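PDB 3AGD: salt-tolerant glutaminase from Micrococcus luteus, which probably catalyses the hydrolysis of L-glutamine to L-glutamate and ammonium, as a glutaminase of the beta-lactamase clan. Local coordinates for residues Q26-V30 / E155-E160; T61-K67 / K258-A262; N114-L118 / R166-A171. All blocks are in the same frame, centred on the assembly; numbering follows the deposited sequence.

All three contacts lie within the glutaminase region, on the same side of the chain's centre. Their centres are about 14 Å (contacts 1 and 2), 15 Å (2 and 3) and 17 Å (1 and 3) apart. Along the chain the segments run 26-30, 61-67, 114-118, 155-160, 166-171, 258-262, so contact 3 is nested inside the loop closed by contact 2, while contact 1 crosses both. Helices 154-161 and 165-176 follow each other in sequence and link contacts 1 and 3; K67 NZ reaches N114 OD1 at 2.8 Å between contacts 2 and 3. Each contact contributes residues known to bind L-glutamate, absent here, consistent with their lining one pocket with others such as Y191.

Contact 1 of 3, residues Q26-V30 / E155-E160; sequences QYIPV and ETYESE
In this beta-lactamase-like glutaminase domain, the start of helix 29-32 packs beside helix 154-161. Residues 26-28 are loop; I28 is extended (phi/psi -140/135), takes the N-cap position and points CB toward the other helix in a p,t rotamer; P29-V30 turn helical. Residues 155-160 are regular helix, with S159 N bonded to E155 O (3.1 Å). The CA register is V30-T156 6.1 Å and I28-S159 6.3 Å. E155 (t,t) brings OE2 to 3.8 Å from V30 CG2. The methyls of I28 and V30 make van der Waals contact with T156 and S159: T156 (m) sets OG1 3.6 Å from V30 CG2 and CG2 4.1 Å from I28 CD1; S159 (t) sets OG 3.2 Å from I28 CG2 and 4.0 Å from V30 CG1. E160, a residue that binds L-glutamate (absent here), is t,t, with CA 3.8 Å from I28 CG2. The p rotamer of Y27 (chi1 85°) brings its hydroxyl to the carboxylate: Y27 OH donates a weak hydrogen bond to E160 OE1, 3.0 Å long.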
loop_
_atom_site.group_PDB
_atom_site.type_symbol
_atom_site.label_atom_id
_atom_site.label_comp_id
_atom_site.label_asym_id
_atom_site.label_seq_id
_atom_site.Cartn_x
_atom_site.Cartn_y
_atom_site.Cartn_z
ATOM N N GLN A 26 -23.283 22.459 12.577
ATOM C CA GLN A 26 -24.159 23.354 13.331
ATOM C C GLN A 26 -23.540 23.995 14.573
ATOM O O GLN A 26 -24.154 24.875 15.178
ATOM C CB GLN A 26 -25.423 22.607 13.766
ATOM C CG GLN A 26 -26.274 22.045 12.641
ATOM C CD GLN A 26 -26.859 23.122 11.756
ATOM O OE1 GLN A 26 -26.240 23.550 10.784
ATOM N NE2 GLN A 26 -28.060 23.577 12.097
ATOM N N TYR A 27 -22.337 23.573 14.953
ATOM C CA TYR A 27 -21.699 24.102 16.158
ATOM C C TYR A 27 -21.332 25.589 16.109
ATOM O O TYR A 27 -21.246 26.240 17.150
ATOM C CB TYR A 27 -20.480 23.245 16.521
ATOM C CG TYR A 27 -19.189 23.601 15.822
ATOM C CD1 TYR A 27 -18.336 24.570 16.347
ATOM C CD2 TYR A 27 -18.794 22.935 14.662
ATOM C CE1 TYR A 27 -17.116 24.863 15.743
ATOM C CE2 TYR A 27 -17.575 23.224 14.048
ATOM C CZ TYR A 27 -16.741 24.187 14.597
ATOM O OH TYR A 27 -15.528 24.464 14.011
ATOM N N ILE A 28 -21.113 26.124 14.911
ATOM C CA ILE A 28 -20.803 27.543 14.758
ATOM C C ILE A 28 -21.515 28.102 13.540
ATOM O O ILE A 28 -21.519 27.489 12.472
ATOM C CB ILE A 28 -19.296 27.814 14.596
ATOM C CG1 ILE A 28 -18.692 26.836 13.588
ATOM C CG2 ILE A 28 -18.616 27.776 15.955
ATOM C CD1 ILE A 28 -17.260 27.152 13.230
ATOM N N PRO A 29 -22.128 29.286 13.683
ATOM C CA PRO A 29 -22.858 29.947 12.599
ATOM C C PRO A 29 -22.065 30.176 11.316
ATOM O O PRO A 29 -22.631 30.145 10.223
ATOM C CB PRO A 29 -23.329 31.253 13.244
ATOM C CG PRO A 29 -22.294 31.503 14.308
ATOM C CD PRO A 29 -22.102 30.131 14.889
ATOM N N VAL A 30 -20.760 30.403 11.431
ATOM C CA VAL A 30 -19.961 30.626 10.231
ATOM C C VAL A 30 -20.043 29.399 9.317
ATOM O O VAL A 30 -20.139 29.531 8.097
ATOM C CB VAL A 30 -18.484 30.931 10.579
ATOM C CG1 VAL A 30 -17.857 29.755 11.294
ATOM C CG2 VAL A 30 -17.713 31.262 9.313
ATOM N N GLU A 155 -12.423 34.805 11.411
ATOM C CA GLU A 155 -13.840 34.859 11.745
ATOM C C GLU A 155 -14.242 33.474 12.255
ATOM O O GLU A 155 -14.956 33.346 13.254
ATOM C CB GLU A 155 -14.659 35.220 10.509
ATOM C CG GLU A 155 -16.140 35.407 10.779
ATOM C CD GLU A 155 -16.919 35.764 9.525
ATOM O OE1 GLU A 155 -16.509 36.712 8.821
ATOM O OE2 GLU A 155 -17.941 35.104 9.244
ATOM N N THR A 156 -13.781 32.435 11.564
ATOM C CA THR A 156 -14.091 31.070 11.976
ATOM C C THR A 156 -13.422 30.807 13.323
ATOM O O THR A 156 -14.030 30.225 14.220
ATOM C CB THR A 156 -13.588 30.037 10.946
ATOM O OG1 THR A 156 -14.264 30.242 9.700
ATOM C CG2 THR A 156 -13.853 28.612 11.438
ATOM N N TYR A 157 -12.175 31.253 13.458
ATOM C CA TYR A 157 -11.418 31.081 14.694
ATOM C C TYR A 157 -12.163 31.648 15.905
ATOM O O TYR A 157 -12.420 30.932 16.874
ATOM C CB TYR A 157 -10.059 31.772 14.571
ATOM C CG TYR A 157 -9.293 31.903 15.871
ATOM C CD1 TYR A 157 -8.506 30.854 16.351
ATOM C CD2 TYR A 157 -9.342 33.087 16.615
ATOM C CE1 TYR A 157 -7.782 30.980 17.528
ATOM C CE2 TYR A 157 -8.623 33.224 17.798
ATOM C CZ TYR A 157 -7.843 32.165 18.246
ATOM O OH TYR A 157 -7.111 32.297 19.400
ATOM N N GLU A 158 -12.494 32.936 15.852
ATOM C CA GLU A 158 -13.201 33.583 16.954
ATOM C C GLU A 158 -14.490 32.831 17.251
ATOM O O GLU A 158 -14.797 32.528 18.396
ATOM C CB GLU A 158 -13.529 35.040 16.611
ATOM C CG GLU A 158 -12.324 35.949 16.401
ATOM C CD GLU A 158 -11.419 36.042 17.623
ATOM O OE1 GLU A 158 -11.887 35.744 18.744
ATOM O OE2 GLU A 158 -10.239 36.427 17.462
ATOM N N SER A 159 -15.241 32.527 16.204
ATOM C CA SER A 159 -16.494 31.808 16.350
ATOM C C SER A 159 -16.305 30.495 17.124
ATOM O O SER A 159 -17.010 30.230 18.098
ATOM C CB SER A 159 -17.078 31.525 14.966
ATOM O OG SER A 159 -18.327 30.869 15.056
ATOM N N GLU A 160 -15.347 29.677 16.700
ATOM C CA GLU A 160 -15.109 28.403 17.367
ATOM C C GLU A 160 -14.496 28.553 18.755
ATOM O O GLU A 160 -14.767 27.748 19.646
ATOM C CB GLU A 160 -14.229 27.500 16.499
ATOM C CG GLU A 160 -13.679 26.293 17.239
ATOM C CD GLU A 160 -13.247 25.176 16.313
ATOM O OE1 GLU A 160 -12.922 25.452 15.137
ATOM O OE2 GLU A 160 -13.222 24.015 16.771
#

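Contact 2 of 3, residues T61-K67 / K258-A262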
loop_
_atom_site.group_PDB
_atom_site.type_symbol
_atom_site.label_atom_id
_atom_site.label_comp_id
_atom_site.label_asym_id
_atom_site.label_seq_id
_atom_site.Cartn_x
_atom_site.Cartn_y
_atom_site.Cartn_z
ATOM N N THR A 61 -12.181 26.354 5.584
ATOM C CA THR A 61 -11.249 26.011 6.649
ATOM C C THR A 61 -10.977 24.509 6.615
ATOM O O THR A 61 -11.899 23.690 6.579
ATOM C CB THR A 61 -11.792 26.441 8.020
ATOM O OG1 THR A 61 -13.095 25.880 8.224
ATOM C CG2 THR A 61 -11.889 27.959 8.077
ATOM N N ILE A 62 -9.694 24.169 6.612
ATOM C CA ILE A 62 -9.239 22.791 6.538
ATOM C C ILE A 62 -9.647 21.934 7.730
ATOM O O ILE A 62 -9.767 20.712 7.613
ATOM C CB ILE A 62 -7.695 22.760 6.366
ATOM C CG1 ILE A 62 -7.208 21.335 6.124
ATOM C CG2 ILE A 62 -7.024 23.340 7.595
ATOM C CD1 ILE A 62 -5.727 21.272 5.770
ATOM N N GLN A 63 -9.870 22.573 8.871
ATOM C CA GLN A 63 -10.261 21.856 10.080
ATOM C C GLN A 63 -9.355 20.644 10.345
ATOM O O GLN A 63 -8.132 20.752 10.230
ATOM C CB GLN A 63 -11.730 21.428 9.984
ATOM C CG GLN A 63 -12.734 22.598 9.944
ATOM C CD GLN A 63 -12.619 23.521 11.150
ATOM O OE1 GLN A 63 -12.393 23.065 12.271
ATOM N NE2 GLN A 63 -12.790 24.823 10.928
ATOM N N SER A 64 -9.945 19.498 10.685
ATOM C CA SER A 64 -9.169 18.293 10.994
ATOM C C SER A 64 -8.233 17.767 9.909
ATOM O O SER A 64 -7.327 16.977 10.205
ATOM C CB SER A 64 -10.095 17.161 11.444
ATOM O OG SER A 64 -10.545 17.383 12.768
ATOM N N ALA A 65 -8.438 18.183 8.665
ATOM C CA ALA A 65 -7.556 17.732 7.592
ATOM C C ALA A 65 -6.191 18.402 7.753
ATOM O O ALA A 65 -5.287 18.208 6.944
ATOM C CB ALA A 65 -8.153 18.056 6.229
ATOM N N SER A 66 -6.053 19.189 8.813
ATOM C CA SER A 66 -4.798 19.869 9.112
ATOM C C SER A 66 -3.918 18.933 9.930
ATOM O O SER A 66 -2.693 19.031 9.913
ATOM C CB SER A 66 -5.063 21.118 9.948
ATOM O OG SER A 66 -5.465 20.757 11.262
ATOM N N LYS A 67 -4.565 18.025 10.649
ATOM C CA LYS A 67 -3.879 17.088 11.531
ATOM C C LYS A 67 -2.697 16.308 10.953
ATOM O O LYS A 67 -1.645 16.222 11.582
ATOM C CB LYS A 67 -4.909 16.140 12.146
ATOM C CG LYS A 67 -5.889 16.867 13.066
ATOM C CD LYS A 67 -6.990 15.949 13.558
ATOM C CE LYS A 67 -7.905 16.667 14.541
ATOM N NZ LYS A 67 -9.009 15.780 14.986
ATOM N N LYS A 258 -8.925 11.858 5.348
ATOM C CA LYS A 258 -9.331 12.606 6.532
ATOM C C LYS A 258 -10.299 13.709 6.122
ATOM O O LYS A 258 -10.024 14.475 5.194
ATOM C CB LYS A 258 -8.125 13.233 7.232
ATOM C CG LYS A 258 -8.480 13.896 8.562
ATOM C CD LYS A 258 -8.892 12.852 9.593
ATOM C CE LYS A 258 -9.341 13.478 10.908
ATOM N NZ LYS A 258 -10.736 13.997 10.835
ATOM N N SER A 259 -11.433 13.784 6.807
ATOM C CA SER A 259 -12.424 14.811 6.516
ATOM C C SER A 259 -12.344 15.944 7.543
ATOM O O SER A 259 -11.743 15.790 8.612
ATOM C CB SER A 259 -13.830 14.203 6.533
ATOM O OG SER A 259 -14.812 15.162 6.166
ATOM N N GLY A 260 -12.951 17.078 7.197
ATOM C CA GLY A 260 -12.991 18.239 8.073
ATOM C C GLY A 260 -14.436 18.714 8.111
ATOM O O GLY A 260 -15.113 18.667 7.081
ATOM N N VAL A 261 -14.916 19.170 9.269
ATOM C CA VAL A 261 -16.308 19.606 9.394
ATOM C C VAL A 261 -16.738 20.775 8.504
ATOM O O VAL A 261 -17.922 21.100 8.439
ATOM C CB VAL A 261 -16.675 19.943 10.870
ATOM C CG1 VAL A 261 -16.649 18.669 11.716
ATOM C CG2 VAL A 261 -15.708 20.971 11.442
ATOM N N ALA A 262 -15.791 21.409 7.820
ATOM C CA ALA A 262 -16.134 22.516 6.939
ATOM C C ALA A 262 -16.519 21.977 5.565
ATOM O O ALA A 262 -16.966 22.728 4.702
ATOM C CB ALA A 262 -14.963 23.484 6.816
HETATM O O HOH W 1 -12.982 18.553 11.731
HETATM O O HOH W 2 -11.372 14.629 13.592
#
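The pair joins two sequence signatures of the serine beta-lactamase-like fold: S64 to K67 fits an SxxK motif at the start of helix 67-78, and K258-S259-G260 resembles the K(S/T)G element. K258 and S259 end the edge strand 257-259 of the five-stranded antiparallel sheet, and G260 follows it. S64 and V261 are both known to bind L-glutamate, which is absent from this chain.

No direct hydrogen bond crosses between the segments; water does the bridging. Water 1 bonds to S64 OG (2.9 Å) and accepts from V261 N (3.2 Å), and it lies 3.3 Å from S64 N. A site near S64 N and bonded to V261 N is consistent with the oxyanion hole of this family. Water 2 accepts from K67 NZ (3.0 Å) and K258 NZ (2.9 Å). K67 NZ also donates to N114 OD1 and lies 3.1 Å from S64 OG.

Bonds inside each segment fix the shape. Q63 has the unusual phi/psi of 48/-135, beyond which the chain enters the 3-10 turn 64-66, with A65 N to I62 O at 3.0 Å. K258 NZ donates to S259 O (3.0 Å).

Van der Waals contact closes the interface. The bent chain of K258 (chi2 and chi4 both p) puts NZ 3.3 Å from S64 CB and CG 4.1 Å from A65 CA. The CA atoms of S64 and G260 are 4.8 Å apart; an ideal CB on G260 would fall 2.7 Å from I62 O, so the close approach depends on glycine. Q63 CG lies 3.7 Å from V261 CG2, and A262 CB touches T61 O at 3.1 Å.

Contact 3 of 3, residues N114-L118 / R166-A171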
loop_
_atom_site.group_PDB
_atom_site.type_symbol
_atom_site.label_atom_id
_atom_site.label_comp_id
_atom_site.label_asym_id
_atom_site.label_seq_id
_atom_site.Cartn_x
_atom_site.Cartn_y
_atom_site.Cartn_z
ATOM N N ASN A 114 -8.669 14.612 18.204
ATOM C CA ASN A 114 -8.399 15.900 18.829
ATOM C C ASN A 114 -7.322 15.856 19.905
ATOM O O ASN A 114 -6.337 16.584 19.825
ATOM C CB ASN A 114 -9.696 16.473 19.402
ATOM C CG ASN A 114 -10.646 16.941 18.318
ATOM O OD1 ASN A 114 -10.547 16.511 17.164
ATOM N ND2 ASN A 114 -11.577 17.818 18.679
ATOM N N ALA A 115 -7.505 14.997 20.902
ATOM C CA ALA A 115 -6.542 14.875 21.996
ATOM C C ALA A 115 -5.114 14.697 21.479
ATOM O O ALA A 115 -4.177 15.309 21.990
ATOM C CB ALA A 115 -6.926 13.705 22.898
ATOM N N GLY A 116 -4.945 13.853 20.469
ATOM C CA GLY A 116 -3.617 13.653 19.920
ATOM C C GLY A 116 -3.182 14.856 19.097
ATOM O O GLY A 116 -1.990 15.167 19.011
ATOM N N ALA A 117 -4.151 15.534 18.486
ATOM C CA ALA A 117 -3.865 16.706 17.664
ATOM C C ALA A 117 -3.404 17.875 18.532
ATOM O O ALA A 117 -2.593 18.696 18.101
ATOM C CB ALA A 117 -5.107 17.098 16.857
ATOM N N LEU A 118 -3.925 17.940 19.755
ATOM C CA LEU A 118 -3.546 18.987 20.694
ATOM C C LEU A 118 -2.121 18.694 21.156
ATOM O O LEU A 118 -1.308 19.604 21.312
ATOM C CB LEU A 118 -4.502 19.003 21.897
ATOM C CG LEU A 118 -5.943 19.462 21.622
ATOM C CD1 LEU A 118 -6.842 19.068 22.783
ATOM C CD2 LEU A 118 -5.979 20.976 21.402
ATOM N N ARG A 166 -15.238 21.400 24.959
ATOM C CA ARG A 166 -14.797 20.016 24.817
ATOM C C ARG A 166 -13.293 19.923 24.591
ATOM O O ARG A 166 -12.615 19.128 25.246
ATOM C CB ARG A 166 -15.543 19.293 23.684
ATOM C CG ARG A 166 -15.058 17.846 23.499
ATOM C CD ARG A 166 -16.007 16.974 22.686
ATOM N NE ARG A 166 -15.509 15.600 22.587
ATOM C CZ ARG A 166 -14.470 15.220 21.843
ATOM N NH1 ARG A 166 -13.806 16.105 21.108
ATOM N NH2 ARG A 166 -14.072 13.951 21.852
ATOM N N ASN A 167 -12.756 20.724 23.674
ATOM C CA ASN A 167 -11.314 20.670 23.429
ATOM C C ASN A 167 -10.517 21.175 24.630
ATOM O O ASN A 167 -9.403 20.704 24.889
ATOM C CB ASN A 167 -10.937 21.457 22.168
ATOM C CG ASN A 167 -11.217 20.675 20.897
ATOM O OD1 ASN A 167 -11.023 19.458 20.854
ATOM N ND2 ASN A 167 -11.658 21.365 19.858
ATOM N N LEU A 168 -11.083 22.140 25.353
ATOM C CA LEU A 168 -10.442 22.675 26.553
ATOM C C LEU A 168 -10.428 21.552 27.596
ATOM O O LEU A 168 -9.486 21.415 28.373
ATOM C CB LEU A 168 -11.224 23.881 27.079
ATOM C CG LEU A 168 -11.037 25.194 26.306
ATOM C CD1 LEU A 168 -12.147 26.201 26.656
ATOM C CD2 LEU A 168 -9.669 25.758 26.631
ATOM N N SER A 169 -11.478 20.739 27.598
ATOM C CA SER A 169 -11.560 19.614 28.522
ATOM C C SER A 169 -10.430 18.638 28.217
ATOM O O SER A 169 -9.717 18.196 29.117
ATOM C CB SER A 169 -12.895 18.895 28.370
ATOM O OG SER A 169 -12.868 17.668 29.072
ATOM N N LEU A 170 -10.271 18.301 26.941
ATOM C CA LEU A 170 -9.216 17.382 26.534
ATOM C C LEU A 170 -7.854 17.967 26.904
ATOM O O LEU A 170 -7.002 17.277 27.464
ATOM C CB LEU A 170 -9.290 17.123 25.028
ATOM C CG LEU A 170 -10.595 16.490 24.510
ATOM C CD1 LEU A 170 -10.520 16.324 22.995
ATOM C CD2 LEU A 170 -10.824 15.133 25.184
ATOM N N ALA A 171 -7.658 19.246 26.606
ATOM C CA ALA A 171 -6.400 19.911 26.920
ATOM C C ALA A 171 -6.086 19.842 28.413
ATOM O O ALA A 171 -4.954 19.544 28.801
ATOM C CB ALA A 171 -6.442 21.363 26.455
HETATM O O HOH W 3 -12.250 20.119 16.647
#
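N114 and N167 meet through their amides. N114 adopts m with chi2 near 21° and points ND2 across the interface, where it donates to N167 OD1 at 2.8 Å with an N-H...O angle of 145°. N167 is also m (chi1 -79°, chi2 -38°); its CA-CB bond runs sideways, but the terminal amide swings round to present OD1. The other end of the N114 amide is engaged as well, since OD1 accepts from K67 NZ. Water 3 is held only weakly, at 3.1 Å from N114 ND2 and 3.5 Å from N167 ND2.

Both asparagines are known to bind L-glutamate, absent here, and the helices that carry them, 114-123 and 165-176, belong to the helical part of the beta-lactamase-like glutaminase fold. The short segments cross at -63°, with axes 9.6 Å apart, the nearest CA pair being A115-L170 at 5.8 Å.

Next to the polar pair, one leucine from each helix, both m,t, fills the crossing. L170 directs CD1 to 3.7 Å from N114 CB and 4.4 Å from A115 CB. L118 in turn lays CD1 3.8 Å from L170 CB, 4.3 Å from A171 CB and 3.7 Å from N167 O. R166 stretches along the edge with chi1 to chi3 all t; its NH1 makes only a van der Waals approach to N114 ND2 (3.7 Å), which sits at the guanidinium edge near its plane, while NH2 forms a salt bridge with E94, whose carboxylate also accepts from N114 N.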